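PDB 2BZV: fiber protein 2 from Human adenovirus type 41, which forms the spikes projecting from the capsid vertices and probably helps attach virions to host cells, this chain being its trimer-forming, receptor-binding knob domain. Local coordinates for residues Leu74-Asp77 with Asn81-Asn84; Ser90-Gln95 with Ala99-Ala104; Leu42-Ala47 with Leu105-Asn110; Phe148-Ser153 with Ala165-Ile170; Pro26-Ser29 with Asp35-Leu38. One frame throughout, in Å; residues are numbered along the deposited sequence.

Contact 1: Leu74-Asp77 with Asn81-Asn84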
# COMPACT_ATOMS: atom_id res chain seq x y z
N LEU A 74 -14.45 3.75 -15.28
CA LEU A 74 -13.97 5.12 -15.48
C LEU A 74 -13.07 5.11 -16.72
O LEU A 74 -11.96 4.57 -16.67
CB LEU A 74 -13.20 5.64 -14.27
CG LEU A 74 -13.97 5.63 -12.95
CD1 LEU A 74 -13.10 6.21 -11.86
CD2 LEU A 74 -15.27 6.42 -13.03
N PRO A 75 -13.57 5.64 -17.84
CA PRO A 75 -12.80 5.68 -19.07
C PRO A 75 -12.06 7.00 -19.25
O PRO A 75 -12.57 8.05 -18.85
CB PRO A 75 -13.90 5.56 -20.14
CG PRO A 75 -15.06 6.32 -19.54
CD PRO A 75 -14.93 6.18 -18.04
N PHE A 76 -10.88 6.94 -19.87
CA PHE A 76 -10.06 8.13 -20.12
C PHE A 76 -9.60 8.14 -21.57
O PHE A 76 -9.42 7.08 -22.18
CB PHE A 76 -8.81 8.14 -19.21
CG PHE A 76 -9.15 8.12 -17.74
CD1 PHE A 76 -9.20 9.29 -17.00
CD2 PHE A 76 -9.41 6.92 -17.10
CE1 PHE A 76 -9.53 9.24 -15.64
CE2 PHE A 76 -9.72 6.87 -15.76
CZ PHE A 76 -9.78 8.03 -15.03
N ASP A 77 -9.37 9.34 -22.09
CA ASP A 77 -8.76 9.45 -23.42
C ASP A 77 -7.25 9.22 -23.33
O ASP A 77 -6.69 9.00 -22.24
CB ASP A 77 -9.16 10.76 -24.11
CG ASP A 77 -8.55 12.02 -23.49
OD1 ASP A 77 -7.60 11.92 -22.69
OD2 ASP A 77 -9.03 13.12 -23.85
N ASN A 81 -7.62 12.33 -19.79
CA ASN A 81 -8.83 13.05 -19.42
C ASN A 81 -9.99 12.10 -19.21
O ASN A 81 -10.24 11.22 -20.04
CB ASN A 81 -9.24 14.04 -20.53
CG ASN A 81 -8.21 15.09 -20.73
OD1 ASN A 81 -8.00 15.95 -19.87
ND2 ASN A 81 -7.51 15.02 -21.85
N LEU A 82 -10.73 12.29 -18.12
CA LEU A 82 -11.91 11.48 -17.85
C LEU A 82 -12.99 11.75 -18.91
O LEU A 82 -13.33 12.89 -19.18
CB LEU A 82 -12.46 11.82 -16.46
CG LEU A 82 -13.65 10.99 -16.00
CD1 LEU A 82 -13.25 9.55 -15.67
CD2 LEU A 82 -14.32 11.65 -14.81
N LEU A 83 -13.52 10.68 -19.48
CA LEU A 83 -14.58 10.78 -20.47
C LEU A 83 -15.92 10.55 -19.78
O LEU A 83 -15.99 10.09 -18.65
CB LEU A 83 -14.36 9.76 -21.59
CG LEU A 83 -13.05 9.97 -22.37
CD1 LEU A 83 -12.82 8.79 -23.30
CD2 LEU A 83 -13.10 11.30 -23.11
N ASN A 84 -17.00 10.90 -20.48
CA ASN A 84 -18.33 10.79 -19.91
C ASN A 84 -18.59 9.40 -19.34
O ASN A 84 -18.38 8.39 -20.03
CB ASN A 84 -19.37 11.13 -20.98
CG ASN A 84 -20.76 11.18 -20.41
OD1 ASN A 84 -21.08 12.07 -19.62
ND2 ASN A 84 -21.59 10.23 -20.80

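Contact 2: Ser90-Gln95 with Ala99-Ala104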
# COMPACT_ATOMS: atom_id res chain seq x y z
N SER A 90 -17.11 17.05 -12.91
CA SER A 90 -16.74 18.24 -12.17
C SER A 90 -16.22 17.93 -10.77
O SER A 90 -15.65 18.81 -10.13
CB SER A 90 -17.93 19.21 -12.07
OG SER A 90 -18.93 18.66 -11.25
N THR A 91 -16.40 16.71 -10.29
CA THR A 91 -15.85 16.34 -8.98
C THR A 91 -14.49 15.64 -9.09
O THR A 91 -13.87 15.38 -8.06
CB THR A 91 -16.81 15.47 -8.14
OG1 THR A 91 -16.94 14.16 -8.73
CG2 THR A 91 -18.18 16.12 -8.02
N TRP A 92 -14.01 15.38 -10.30
CA TRP A 92 -12.73 14.68 -10.51
C TRP A 92 -11.64 15.73 -10.65
O TRP A 92 -11.48 16.35 -11.72
CB TRP A 92 -12.85 13.81 -11.75
CG TRP A 92 -11.68 12.93 -12.07
CD1 TRP A 92 -10.93 12.97 -13.21
CD2 TRP A 92 -11.16 11.84 -11.28
NE1 TRP A 92 -9.96 11.98 -13.18
CE2 TRP A 92 -10.08 11.28 -12.00
CE3 TRP A 92 -11.48 11.31 -10.02
CZ2 TRP A 92 -9.34 10.20 -11.52
CZ3 TRP A 92 -10.74 10.24 -9.54
CH2 TRP A 92 -9.68 9.69 -10.29
N ARG A 93 -10.93 15.98 -9.54
CA ARG A 93 -10.10 17.16 -9.40
C ARG A 93 -8.73 16.83 -8.83
O ARG A 93 -8.56 15.91 -8.04
CB ARG A 93 -10.77 18.19 -8.48
CG ARG A 93 -12.21 18.51 -8.95
CD ARG A 93 -12.85 19.70 -8.27
NE ARG A 93 -12.54 20.92 -8.95
CZ ARG A 93 -13.19 21.58 -9.92
NH1 ARG A 93 -14.34 21.24 -10.49
NH2 ARG A 93 -12.59 22.66 -10.31
N TYR A 94 -7.73 17.62 -9.23
CA TYR A 94 -6.45 17.62 -8.54
C TYR A 94 -6.67 18.23 -7.16
O TYR A 94 -7.12 19.37 -7.04
CB TYR A 94 -5.42 18.46 -9.30
CG TYR A 94 -4.94 17.84 -10.60
CD1 TYR A 94 -4.27 16.63 -10.60
CD2 TYR A 94 -5.13 18.50 -11.81
CE1 TYR A 94 -3.82 16.07 -11.79
CE2 TYR A 94 -4.68 17.96 -13.00
CZ TYR A 94 -4.03 16.74 -12.99
OH TYR A 94 -3.58 16.16 -14.15
N GLN A 95 -6.36 17.47 -6.11
CA GLN A 95 -6.63 17.95 -4.77
C GLN A 95 -5.84 19.22 -4.45
O GLN A 95 -6.34 20.11 -3.78
CB GLN A 95 -6.34 16.83 -3.78
CG GLN A 95 -6.46 17.25 -2.35
CD GLN A 95 -5.10 17.55 -1.80
OE1 GLN A 95 -4.16 16.80 -2.01
NE2 GLN A 95 -4.99 18.69 -1.15
N ALA A 99 -8.30 22.21 -9.32
CA ALA A 99 -8.66 22.28 -10.74
C ALA A 99 -9.11 20.90 -11.19
O ALA A 99 -8.71 19.89 -10.62
CB ALA A 99 -7.46 22.73 -11.57
N VAL A 100 -9.94 20.84 -12.24
CA VAL A 100 -10.30 19.54 -12.78
C VAL A 100 -9.03 18.77 -13.18
O VAL A 100 -8.03 19.34 -13.61
CB VAL A 100 -11.27 19.64 -13.97
CG1 VAL A 100 -12.62 20.17 -13.52
CG2 VAL A 100 -10.66 20.41 -15.15
N ALA A 101 -9.09 17.45 -13.04
CA ALA A 101 -7.93 16.60 -13.25
C ALA A 101 -7.71 16.31 -14.74
O ALA A 101 -7.84 15.18 -15.22
CB ALA A 101 -8.07 15.31 -12.45
N SER A 102 -7.36 17.35 -15.48
CA SER A 102 -7.14 17.23 -16.91
C SER A 102 -5.74 16.71 -17.21
O SER A 102 -4.78 16.93 -16.47
CB SER A 102 -7.32 18.58 -17.62
OG SER A 102 -6.51 19.54 -16.99
N ASN A 103 -5.63 16.02 -18.34
CA ASN A 103 -4.36 15.60 -18.91
C ASN A 103 -3.50 14.82 -17.92
O ASN A 103 -2.28 14.98 -17.87
CB ASN A 103 -3.61 16.80 -19.48
CG ASN A 103 -4.41 17.48 -20.57
OD1 ASN A 103 -4.57 18.70 -20.58
ND2 ASN A 103 -4.95 16.69 -21.50
N ALA A 104 -4.15 13.92 -17.17
CA ALA A 104 -3.46 13.19 -16.09
C ALA A 104 -2.82 11.92 -16.62
O ALA A 104 -2.98 10.82 -16.06
CB ALA A 104 -4.43 12.88 -14.98
O HOH W 1 -8.02 12.41 -15.17

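Contact 3: Leu42-Ala47 with Leu105-Asn110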
# COMPACT_ATOMS: atom_id res chain seq x y z
N LEU A 42 -6.42 8.93 -5.79
CA LEU A 42 -5.20 8.40 -6.39
C LEU A 42 -4.04 9.28 -5.99
O LEU A 42 -4.10 10.49 -6.21
CB LEU A 42 -5.31 8.42 -7.93
CG LEU A 42 -6.51 7.69 -8.54
CD1 LEU A 42 -6.48 7.84 -10.06
CD2 LEU A 42 -6.54 6.23 -8.13
N THR A 43 -2.97 8.67 -5.47
CA THR A 43 -1.76 9.44 -5.20
C THR A 43 -0.59 8.77 -5.91
O THR A 43 -0.38 7.56 -5.83
CB THR A 43 -1.48 9.63 -3.69
OG1 THR A 43 -1.34 8.36 -3.05
CG2 THR A 43 -2.62 10.40 -3.05
N LYS A 44 0.18 9.59 -6.63
CA LYS A 44 1.28 9.11 -7.46
C LYS A 44 2.60 9.26 -6.72
O LYS A 44 2.93 10.35 -6.22
CB LYS A 44 1.34 9.92 -8.76
CG LYS A 44 2.47 9.49 -9.67
CD LYS A 44 2.51 10.33 -10.95
CE LYS A 44 3.70 9.99 -11.82
NZ LYS A 44 3.62 8.62 -12.38
N ASN A 45 3.35 8.16 -6.66
CA ASN A 45 4.71 8.11 -6.08
C ASN A 45 5.57 7.47 -7.15
O ASN A 45 5.63 6.25 -7.22
CB ASN A 45 4.68 7.22 -4.80
CG ASN A 45 6.02 6.85 -4.16
OD1 ASN A 45 6.88 7.72 -4.07
ND2 ASN A 45 6.19 5.61 -3.63
N GLY A 46 6.21 8.27 -8.02
CA GLY A 46 6.95 7.70 -9.14
C GLY A 46 6.04 6.85 -10.00
O GLY A 46 4.92 7.27 -10.32
N ALA A 47 6.48 5.64 -10.33
CA ALA A 47 5.72 4.77 -11.21
C ALA A 47 4.53 4.10 -10.55
O ALA A 47 3.80 3.40 -11.24
CB ALA A 47 6.63 3.73 -11.83
N LEU A 105 -2.05 12.04 -17.71
CA LEU A 105 -1.47 10.86 -18.36
C LEU A 105 -0.63 10.02 -17.41
O LEU A 105 -0.66 8.79 -17.48
CB LEU A 105 -0.62 11.31 -19.56
CG LEU A 105 0.01 10.18 -20.39
CD1 LEU A 105 -1.03 9.19 -20.90
CD2 LEU A 105 0.83 10.79 -21.53
N THR A 106 0.13 10.66 -16.53
CA THR A 106 1.05 9.92 -15.65
C THR A 106 0.35 9.31 -14.44
O THR A 106 1.01 8.70 -13.60
CB THR A 106 2.25 10.76 -15.21
OG1 THR A 106 1.80 11.85 -14.38
CG2 THR A 106 3.02 11.30 -16.41
N PHE A 107 -0.98 9.43 -14.36
CA PHE A 107 -1.79 8.66 -13.43
C PHE A 107 -2.50 7.50 -14.13
O PHE A 107 -3.19 6.71 -13.47
CB PHE A 107 -2.87 9.54 -12.78
CG PHE A 107 -2.35 10.53 -11.77
CD1 PHE A 107 -2.57 10.33 -10.41
CD2 PHE A 107 -1.67 11.68 -12.17
CE1 PHE A 107 -2.13 11.25 -9.48
CE2 PHE A 107 -1.22 12.60 -11.23
CZ PHE A 107 -1.44 12.38 -9.88
N MET A 108 -2.36 7.37 -15.45
CA MET A 108 -3.07 6.32 -16.16
C MET A 108 -2.37 4.97 -15.99
O MET A 108 -1.15 4.93 -15.84
CB MET A 108 -3.14 6.65 -17.65
CG MET A 108 -3.96 7.90 -17.93
SD MET A 108 -5.70 7.78 -17.49
CE MET A 108 -5.76 8.63 -15.89
N PRO A 109 -3.14 3.87 -15.99
CA PRO A 109 -2.49 2.55 -15.88
C PRO A 109 -1.60 2.31 -17.10
O PRO A 109 -2.02 2.48 -18.25
CB PRO A 109 -3.66 1.58 -15.81
CG PRO A 109 -4.88 2.39 -15.47
CD PRO A 109 -4.61 3.76 -16.02
N ASN A 110 -0.36 1.90 -16.84
CA ASN A 110 0.65 1.72 -17.86
C ASN A 110 0.17 0.76 -18.95
O ASN A 110 -0.30 -0.34 -18.63
CB ASN A 110 1.90 1.16 -17.18
CG ASN A 110 3.10 1.11 -18.07
OD1 ASN A 110 3.16 0.29 -19.00
ND2 ASN A 110 4.09 1.96 -17.83

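Contact 4: Phe148-Ser153 with Ala165-Ile170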
# COMPACT_ATOMS: atom_id res chain seq x y z
N PHE A 148 -10.25 2.31 -15.72
CA PHE A 148 -10.39 1.45 -14.55
C PHE A 148 -11.77 0.82 -14.61
O PHE A 148 -12.75 1.52 -14.85
CB PHE A 148 -10.36 2.24 -13.24
CG PHE A 148 -9.13 3.05 -12.99
CD1 PHE A 148 -7.97 2.43 -12.58
CD2 PHE A 148 -9.16 4.41 -13.09
CE1 PHE A 148 -6.83 3.17 -12.33
CE2 PHE A 148 -8.02 5.15 -12.84
CZ PHE A 148 -6.86 4.53 -12.47
N THR A 149 -11.85 -0.49 -14.32
CA THR A 149 -13.14 -1.14 -14.16
C THR A 149 -13.14 -1.78 -12.79
O THR A 149 -12.37 -2.70 -12.52
CB THR A 149 -13.42 -2.19 -15.24
OG1 THR A 149 -13.31 -1.56 -16.53
CG2 THR A 149 -14.81 -2.78 -15.05
N PHE A 150 -14.00 -1.24 -11.92
CA PHE A 150 -14.13 -1.73 -10.56
C PHE A 150 -15.33 -2.65 -10.48
O PHE A 150 -16.35 -2.40 -11.12
CB PHE A 150 -14.36 -0.54 -9.62
CG PHE A 150 -13.24 0.45 -9.63
CD1 PHE A 150 -12.02 0.16 -9.03
CD2 PHE A 150 -13.40 1.69 -10.26
CE1 PHE A 150 -10.97 1.08 -9.04
CE2 PHE A 150 -12.36 2.60 -10.27
CZ PHE A 150 -11.15 2.30 -9.66
N LYS A 151 -15.23 -3.70 -9.67
CA LYS A 151 -16.37 -4.58 -9.45
C LYS A 151 -16.43 -4.94 -7.97
O LYS A 151 -15.41 -5.30 -7.36
CB LYS A 151 -16.26 -5.86 -10.28
CG LYS A 151 -17.46 -6.81 -10.10
CD LYS A 151 -17.23 -8.12 -10.83
CE LYS A 151 -18.24 -9.19 -10.44
NZ LYS A 151 -17.96 -10.48 -11.15
N TRP A 152 -17.65 -4.86 -7.42
CA TRP A 152 -17.91 -5.27 -6.05
C TRP A 152 -19.01 -6.31 -6.02
O TRP A 152 -19.97 -6.22 -6.80
CB TRP A 152 -18.41 -4.10 -5.22
CG TRP A 152 -17.49 -2.93 -5.09
CD1 TRP A 152 -16.62 -2.71 -4.06
CD2 TRP A 152 -17.37 -1.81 -5.96
NE1 TRP A 152 -15.95 -1.53 -4.24
CE2 TRP A 152 -16.40 -0.95 -5.41
CE3 TRP A 152 -17.99 -1.45 -7.16
CZ2 TRP A 152 -16.03 0.25 -6.02
CZ3 TRP A 152 -17.62 -0.25 -7.76
CH2 TRP A 152 -16.65 0.59 -7.18
N SER A 153 -18.92 -7.24 -5.08
CA SER A 153 -20.11 -8.03 -4.78
C SER A 153 -21.11 -7.18 -3.99
O SER A 153 -20.76 -6.12 -3.44
CB SER A 153 -19.76 -9.30 -4.02
OG SER A 153 -19.07 -8.99 -2.82
N ALA A 165 -11.70 -0.04 -0.32
CA ALA A 165 -10.65 -0.88 -0.88
C ALA A 165 -9.45 -0.02 -1.22
O ALA A 165 -9.60 1.11 -1.66
CB ALA A 165 -11.14 -1.59 -2.13
N VAL A 166 -8.27 -0.59 -1.04
CA VAL A 166 -7.01 0.04 -1.40
C VAL A 166 -6.34 -0.82 -2.46
O VAL A 166 -6.32 -2.04 -2.35
CB VAL A 166 -6.11 0.22 -0.15
CG1 VAL A 166 -4.77 0.82 -0.53
CG2 VAL A 166 -6.83 1.07 0.88
N PHE A 167 -5.81 -0.18 -3.50
CA PHE A 167 -5.17 -0.88 -4.60
C PHE A 167 -3.95 -0.09 -5.07
O PHE A 167 -3.78 1.06 -4.70
CB PHE A 167 -6.16 -1.14 -5.75
CG PHE A 167 -6.76 0.12 -6.37
CD1 PHE A 167 -6.26 0.62 -7.56
CD2 PHE A 167 -7.82 0.76 -5.75
CE1 PHE A 167 -6.80 1.77 -8.12
CE2 PHE A 167 -8.36 1.91 -6.30
CZ PHE A 167 -7.86 2.41 -7.48
N CYS A 168 -3.10 -0.72 -5.86
CA CYS A 168 -1.84 -0.13 -6.29
C CYS A 168 -1.58 -0.57 -7.74
O CYS A 168 -1.69 -1.77 -8.01
CB CYS A 168 -0.70 -0.60 -5.37
SG CYS A 168 0.94 -0.07 -5.87
N TYR A 169 -1.17 0.34 -8.62
CA TYR A 169 -0.86 -0.03 -10.00
C TYR A 169 0.31 0.81 -10.51
O TYR A 169 0.72 1.80 -9.91
CB TYR A 169 -2.11 0.10 -10.90
CG TYR A 169 -2.60 1.54 -11.01
CD1 TYR A 169 -2.16 2.36 -12.04
CD2 TYR A 169 -3.50 2.06 -10.08
CE1 TYR A 169 -2.61 3.69 -12.14
CE2 TYR A 169 -3.95 3.38 -10.17
CZ TYR A 169 -3.49 4.18 -11.21
OH TYR A 169 -3.93 5.49 -11.26
N ILE A 170 0.86 0.35 -11.64
CA ILE A 170 1.96 0.99 -12.33
C ILE A 170 1.42 1.98 -13.36
O ILE A 170 0.50 1.65 -14.12
CB ILE A 170 2.81 -0.05 -13.07
CG1 ILE A 170 3.25 -1.19 -12.14
CG2 ILE A 170 4.00 0.61 -13.77
CD1 ILE A 170 4.24 -0.78 -11.11

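Contact 5: Pro26-Ser29 with Asp35-Leu38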
# COMPACT_ATOMS: atom_id res chain seq x y z
N PRO A 26 -24.25 13.67 -3.76
CA PRO A 26 -24.09 12.55 -4.68
C PRO A 26 -23.43 12.97 -5.98
O PRO A 26 -23.77 13.99 -6.57
CB PRO A 26 -25.53 12.08 -4.93
CG PRO A 26 -26.32 12.64 -3.80
CD PRO A 26 -25.66 13.91 -3.39
N ASN A 27 -22.47 12.16 -6.43
CA ASN A 27 -21.68 12.48 -7.61
C ASN A 27 -21.53 11.29 -8.54
O ASN A 27 -20.65 11.30 -9.40
CB ASN A 27 -20.30 13.00 -7.20
CG ASN A 27 -19.45 11.92 -6.53
OD1 ASN A 27 -20.00 10.93 -6.02
ND2 ASN A 27 -18.13 12.10 -6.52
N CYS A 28 -22.39 10.29 -8.40
CA CYS A 28 -22.24 9.08 -9.18
C CYS A 28 -23.64 8.56 -9.51
O CYS A 28 -24.54 8.64 -8.68
CB CYS A 28 -21.42 8.06 -8.38
SG CYS A 28 -20.99 6.55 -9.25
N SER A 29 -23.80 8.03 -10.72
CA SER A 29 -25.09 7.57 -11.22
C SER A 29 -24.99 6.12 -11.68
O SER A 29 -24.43 5.85 -12.75
CB SER A 29 -25.52 8.45 -12.40
OG SER A 29 -25.65 9.81 -11.98
N ASP A 35 -27.41 8.72 -7.63
CA ASP A 35 -27.89 7.78 -6.64
C ASP A 35 -26.79 7.27 -5.73
O ASP A 35 -27.07 6.48 -4.83
CB ASP A 35 -28.65 6.61 -7.29
CG ASP A 35 -27.81 5.81 -8.27
OD1 ASP A 35 -26.62 6.13 -8.49
OD2 ASP A 35 -28.36 4.82 -8.84
N ALA A 36 -25.55 7.73 -5.94
CA ALA A 36 -24.42 7.23 -5.17
C ALA A 36 -23.38 8.31 -4.94
O ALA A 36 -23.33 9.32 -5.65
CB ALA A 36 -23.78 6.04 -5.89
N ASN A 37 -22.54 8.06 -3.94
CA ASN A 37 -21.36 8.87 -3.70
C ASN A 37 -20.12 8.03 -3.96
O ASN A 37 -19.98 6.96 -3.36
CB ASN A 37 -21.33 9.41 -2.27
CG ASN A 37 -20.21 10.41 -2.07
OD1 ASN A 37 -19.04 10.01 -1.99
ND2 ASN A 37 -20.54 11.70 -2.02
N LEU A 38 -19.26 8.50 -4.87
CA LEU A 38 -18.00 7.83 -5.14
C LEU A 38 -16.86 8.67 -4.62
O LEU A 38 -16.70 9.84 -5.00
CB LEU A 38 -17.81 7.63 -6.65
CG LEU A 38 -16.46 6.99 -7.04
CD1 LEU A 38 -16.36 5.56 -6.53
CD2 LEU A 38 -16.27 7.03 -8.53

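Contact 1: Leu74-Asp77 with Asn81-Asn84
D77 and N81 meet through a group of polar bonds, while L82, the residue after N81, lays a methyl over the ring of F76. CG of D77 sits between its backbone N and carbonyl carbon (chi1 70°), which brings D77 OD1 to 2.9 Å from the backbone N81 N; this donor reaches it from above the carboxylate plane. The side-chain amide of N81 adds a fork: ND2 lies 3.1 Å from D77 OD2 and 3.2 Å from D77 OD1, both on syn lone pairs, with the carboxylate and amide planes 86° apart. OD1 therefore accepts twice from N81, and it also receives Q79 N of the intervening loop, the bond that defines an Asx turn. At the far end of the amide, N81 OD1 accepts the backbone N103 N, so the group that grips D77 is itself held in its rotation.

Main-chain bonds frame this cluster. D77 N donates to N81 O at 2.9 Å, and L83 N reaches P75 O at 2.9 Å along an almost straight path of 177°. Between them L82 sends CD1 over one face of the F76 ring, 4.1 Å from its centroid, a CH-pi contact, and the same methyl approaches L74 CB. L83 lies along the other flank, with CB 4.1 Å from P75 CG. One bridge, F76 with L82, and an Asx turn at D77 make this a short hairpin-like reversal at the end of strand 69-76, an outer strand of the smaller sheet in the knob's antiparallel beta sandwich.

Contact 2: Ser90-Gln95 with Ala99-Ala104
A101 is wedged between the aromatic side chains of W92 and Y94, its CB touching the indole of W92 and its CA the ring of Y94. The methyl lies over one face of the indole, CB being 4.1 Å from the centroid of the five-membered ring of W92. The alpha carbon sits over the phenol, A101 CA to the Y94 ring centroid measuring 3.8 Å. The hydroxyl of the same ring, Y94 OH, donates to S102 O at 2.7 Å, approaching from above the carbonyl plane. Differing first torsions, chi1 -175° in W92 and -71° in Y94, help bring the two rings to different sides of A101.

In the backbone, A101 is the centre of an inverse gamma turn, and R93 and V100 form a single bridge at strand 93-94, an edge strand, within this chain, of the five-stranded sheet. A101 N donates to W92 O at 2.9 Å, and Y94 N donates to A99 O at 2.8 Å.

On the other side of the chain V100 CG1 sits over one face of the R93 guanidinium, toward its rim, 3.6 Å from R93 NH1. That plane is steadied by S90 O, which meets NH1 at the edge, and by N98 O on NH2. A water joins W92 NE1, in the indole plane, to A101 O.

Contact 3: Leu42-Ala47 with Leu105-Asn110
K44 meets both T106 and F107, its ammonium end touching the first and its beta carbon the second. K44 NZ donates to the backbone oxygen T106 O at 2.9 Å, the donor tilted 18° from the carbonyl plane. The aliphatic chain crosses the threonine side chain at about a right angle, with K44 CE 3.7 Å from T106 OG1. Nearer the backbone, K44 CB lies over one face of the phenyl ring, 4.1 Å from the F107 centroid, a CH-pi contact. L42 approaches the same ring differently: its O is at the rim, close to the ring plane, and L42 CB comes to 4.2 Å from F107 CD1.

The contact joins the end of strand 36-45, in the five-stranded sheet of the knob's beta sandwich, to the 3-10 turn 105-107, whose backbone is closed by M108 N to L105 O at 3.0 Å.

What places these groups is a second layer. The side chain of K44 runs extended until its last torsion (K44 chi4 67°), where it bends and carries K44 NZ to 2.8 Å from G46 O; two carbonyls from different parts of the chain thus hold the charged group. F107 also packs against V49 of the adjacent strand, and its carbonyl oxygen accepts the hydroxyl of Y169. Farther out lies the trimer interface: T43 OG1 is hydrogen-bonded to H48 ND1 of the second subunit, and A47 N to T18 OG1 of the third.

Contact 4: Phe148-Ser153 with Ala165-Ile170
F148 and Y169 make the closer of two edge-to-face pairs between strands 148-153 and 165-170. The edge of F148 is directed at the face of Y169, offset, with centroids 5.3 Å apart and planes at 69°. F148 CZ comes to 3.3 Å from Y169 OH, and F148 CE1 to 3.6 Å from Y169 CE2. With CG between its backbone N and carbonyl carbon (chi1 65°), the Y169 ring turns a face to the F148 edge. Two residues along each strand, the edge of F150 faces F167 in the same manner, centroids 5.6 Å apart, with F150 CE1 3.7 Å from F167 CZ.

Packing thins toward the other end, where the nearest approach of W152 to A165 is 5.3 Å, NE1 to CB. The alternate residues T149, K151, V166 and C168 take no part in the contact; K151 and V166 are exposed, and C168 packs on L50 of the third subunit.

The strand axes stay 11.2 Å apart and run roughly antiparallel, at 146°, a spacing that fits face-to-face packing of the two sheets of a beta sandwich. Between these two strands the contact is therefore aromatic, without hydrogen bonds, and Y169 OH finds its polar partner in F107 O, outside them.

Contact 5: Pro26-Ser29 with Asp35-Leu38
N27 curls its side chain between its own N and carbonyl carbon (chi1 67°), and this torsion brings the amide alongside L38. The CB of C28 points toward the strand. The two residues together face A36 and form a classic beta bulge, set where the loop after strand 18-20 meets the start of strand 36-45. A36 O receives both amides of the bulge: N27 N at 3.1 Å, lying in the carbonyl plane, and C28 N at the same distance but weakly. In return A36 N donates to C28 O, also at 3.1 Å, completing the antiparallel hydrogen-bonded pair C28-A36.

On the inner side, C28 CB lies 4.0 Å from both A36 CB and L38 CB, touching two alternate residues of the strand. At the outer end D35 OD1 comes within 3.4 Å of S29 CA; its carboxylate binds the loop before it, OD1 accepting I30 N and OD2 accepting Y31 N and E32 N. These bonds help keep the intervening loop folded over D35. L38 itself packs on I53 and I55 of strand 48-57, tying the bulge to the next strand of the sheet.

The side chain of N27 acts like a piece of backbone. Its OD1 takes L38 N at 2.8 Å on a lone pair, and its ND2, which also reaches T91 OG1, donates to L38 O at 3.1 Å, with that oxygen only 2° out of the amide plane.

From the N terminus, contact 5 closes first, a short loop ahead of strand 36-45. The far end of that strand opens contact 3, which closes only at 105-110 and so encloses contacts 1 and 2, both local reversals following one another. Contact 4 comes last, in series with all the others; no two contacts cross. Contacts 1 and 2 touch through N81 and N103 and through F76 and W92, and contact 2 reaches contact 5 where T91 meets N27. Contact 1 borders contact 4 through strands 69-76 and 146-153, and contact 3 meets contact 4 at F107 and Y169. Contact 4 spans the two sheets, while contacts 2, 3 and 5 gather loops onto the five-stranded one.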